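Local coordinates for regulatory protein SdiA (Escherichia coli, PDB 4LFU) that activates transcription of the ftsQAZ cell-division genes and, as a LuxR-type quorum-sensing receptor, binds autoinducers made by other bacteria, at residues A[35-40]-A[133-138]. Numbering follows the deposited sequence.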
loop_
_atom_site.group_PDB
_atom_site.type_symbol
_atom_site.label_atom_id
_atom_site.label_comp_id
_atom_site.label_asym_id
_atom_site.label_seq_id
_atom_site.Cartn_x
_atom_site.Cartn_y
_atom_site.Cartn_z
ATOM N N GLN A 35 -0.959 24.145 -13.001
ATOM C CA GLN A 35 -1.317 25.401 -13.658
ATOM C C GLN A 35 -2.791 25.496 -14.042
ATOM O O GLN A 35 -3.418 26.532 -13.822
ATOM C CB GLN A 35 -0.390 25.644 -14.860
ATOM C CG GLN A 35 0.914 26.341 -14.421
ATOM C CD GLN A 35 2.114 26.111 -15.340
ATOM O OE1 GLN A 35 3.249 26.407 -14.957
ATOM N NE2 GLN A 35 1.873 25.587 -16.549
ATOM N N GLN A 36 -3.350 24.407 -14.570
ATOM C CA GLN A 36 -4.783 24.348 -14.885
ATOM C C GLN A 36 -5.679 24.463 -13.660
ATOM O O GLN A 36 -6.762 25.060 -13.725
ATOM C CB GLN A 36 -5.121 23.080 -15.664
ATOM C CG GLN A 36 -4.675 23.145 -17.111
ATOM C CD GLN A 36 -5.065 21.913 -17.898
ATOM O OE1 GLN A 36 -6.129 21.318 -17.675
ATOM N NE2 GLN A 36 -4.215 21.526 -18.839
ATOM N N LEU A 37 -5.227 23.902 -12.538
ATOM C CA LEU A 37 -5.943 24.053 -11.273
ATOM C C LEU A 37 -5.648 25.394 -10.595
ATOM O O LEU A 37 -6.133 25.641 -9.502
ATOM C CB LEU A 37 -5.628 22.888 -10.332
ATOM C CG LEU A 37 -5.989 21.474 -10.799
ATOM C CD1 LEU A 37 -5.345 20.440 -9.888
ATOM C CD2 LEU A 37 -7.487 21.303 -10.824
ATOM N N GLU A 38 -4.863 26.251 -11.258
ATOM C CA GLU A 38 -4.468 27.584 -10.746
ATOM C C GLU A 38 -3.473 27.524 -9.590
ATOM O O GLU A 38 -3.622 28.234 -8.605
ATOM C CB GLU A 38 -5.682 28.441 -10.336
ATOM C CG GLU A 38 -6.100 29.486 -11.365
ATOM C CD GLU A 38 -7.499 29.253 -11.949
ATOM O OE1 GLU A 38 -8.159 30.255 -12.325
ATOM O OE2 GLU A 38 -7.942 28.080 -12.026
ATOM N N TYR A 39 -2.460 26.675 -9.716
ATOM C CA TYR A 39 -1.410 26.588 -8.712
ATOM C C TYR A 39 -0.115 27.038 -9.336
ATOM O O TYR A 39 0.053 26.926 -10.540
ATOM C CB TYR A 39 -1.295 25.167 -8.151
ATOM C CG TYR A 39 -2.399 24.858 -7.176
ATOM C CD1 TYR A 39 -2.399 25.401 -5.886
ATOM C CD2 TYR A 39 -3.466 24.038 -7.546
ATOM C CE1 TYR A 39 -3.427 25.122 -4.995
ATOM C CE2 TYR A 39 -4.501 23.769 -6.664
ATOM C CZ TYR A 39 -4.474 24.296 -5.396
ATOM O OH TYR A 39 -5.514 23.994 -4.536
ATOM N N ASP A 40 0.785 27.562 -8.512
ATOM C CA ASP A 40 2.065 28.088 -8.973
ATOM C C ASP A 40 3.121 27.004 -8.954
ATOM O O ASP A 40 3.950 26.908 -9.861
ATOM C CB ASP A 40 2.505 29.249 -8.076
ATOM C CG ASP A 40 1.581 30.435 -8.181
ATOM O OD1 ASP A 40 1.145 30.761 -9.303
ATOM O OD2 ASP A 40 1.271 31.039 -7.147
ATOM N N LEU A 133 2.058 14.300 -3.520
ATOM C CA LEU A 133 1.993 15.350 -4.530
ATOM C C LEU A 133 1.376 16.617 -3.926
ATOM O O LEU A 133 0.235 16.601 -3.495
ATOM C CB LEU A 133 1.182 14.883 -5.745
ATOM C CG LEU A 133 0.958 15.932 -6.854
ATOM C CD1 LEU A 133 2.261 16.330 -7.538
ATOM C CD2 LEU A 133 -0.049 15.385 -7.846
ATOM N N SER A 134 2.141 17.699 -3.897
ATOM C CA SER A 134 1.686 18.980 -3.350
ATOM C C SER A 134 1.550 19.993 -4.448
ATOM O O SER A 134 2.378 20.037 -5.336
ATOM C CB SER A 134 2.703 19.516 -2.375
ATOM O OG SER A 134 2.617 18.841 -1.150
ATOM N N PHE A 135 0.485 20.783 -4.401
ATOM C CA PHE A 135 0.371 22.005 -5.211
ATOM C C PHE A 135 0.351 23.204 -4.272
ATOM O O PHE A 135 -0.224 23.140 -3.194
ATOM C CB PHE A 135 -0.923 22.024 -6.030
ATOM C CG PHE A 135 -0.990 20.984 -7.135
ATOM C CD1 PHE A 135 0.162 20.515 -7.761
ATOM C CD2 PHE A 135 -2.223 20.505 -7.567
ATOM C CE1 PHE A 135 0.093 19.570 -8.775
ATOM C CE2 PHE A 135 -2.297 19.574 -8.604
ATOM C CZ PHE A 135 -1.132 19.109 -9.201
ATOM N N SER A 136 0.981 24.301 -4.670
ATOM C CA SER A 136 0.949 25.505 -3.838
ATOM C C SER A 136 0.798 26.774 -4.659
ATOM O O SER A 136 1.060 26.791 -5.835
ATOM C CB SER A 136 2.166 25.593 -2.909
ATOM O OG SER A 136 3.355 25.717 -3.650
ATOM N N ARG A 137 0.383 27.832 -3.996
ATOM C CA ARG A 137 -0.000 29.063 -4.637
ATOM C C ARG A 137 0.417 30.241 -3.753
ATOM O O ARG A 137 0.318 30.186 -2.503
ATOM C CB ARG A 137 -1.516 29.047 -4.824
ATOM C CG ARG A 137 -2.034 30.077 -5.760
ATOM C CD ARG A 137 -3.404 29.697 -6.272
ATOM N NE ARG A 137 -4.350 29.401 -5.213
ATOM C CZ ARG A 137 -5.333 28.510 -5.322
ATOM N NH1 ARG A 137 -6.156 28.306 -4.299
ATOM N NH2 ARG A 137 -5.496 27.814 -6.448
ATOM N N CYS A 138 0.865 31.303 -4.416
ATOM C CA CYS A 138 1.257 32.539 -3.744
ATOM C C CYS A 138 0.087 33.475 -3.487
ATOM O O CYS A 138 0.257 34.499 -2.834
ATOM C CB CYS A 138 2.338 33.266 -4.546
ATOM S SG CYS A 138 3.862 32.300 -4.724
#
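The ring of Y39 is sandwiched between two residues of one strand: the guanidinium of R137 lies over one face and CB of F135 over the opposite one. The guanidinium is nearly parallel to the ring, with planes 8° apart, but displaced toward its rim, so that R137 NH2 sits 3.7 Å from Y39 CE1 in an off-centre cation-pi stack; L37 O lies at the guanidinium edge, in its plane. On the other side F135 CB makes a CH-pi contact, 3.6 Å from the centroid of the Y39 ring, while S136 O lies in the ring plane at its edge. This packing joins the turn after helix 23-36 to strand 130-137, a central strand of the antiparallel sheet in the autoinducer-binding domain.

The helix ends in a Schellman motif, with E38 at positive phi, and the chain then leads into strand 41-47. L37 CD1 reaches F135 CE2 at 3.4 Å, the two side chains crossing at about a right angle; I30 and A34 of helix 23-36 and M154 of helix 147-167 also pack on F135. R137 starts with CG anti to its backbone N (chi1 -166°) and bends at chi3, which sets NE; its NH2 probably donates a hydrogen bond to E38 O, although the position of that oxygen is less certain.

Beyond Y39 the turn joins the sheet: D40 N donates to S136 O at 2.8 Å, just before strand 41-47, which pairs with strand 130-137. The carboxylate of D40 then receives the backbone past the strand end, C138 N pointing almost straight (172°) at D40 OD2 from 2.8 Å.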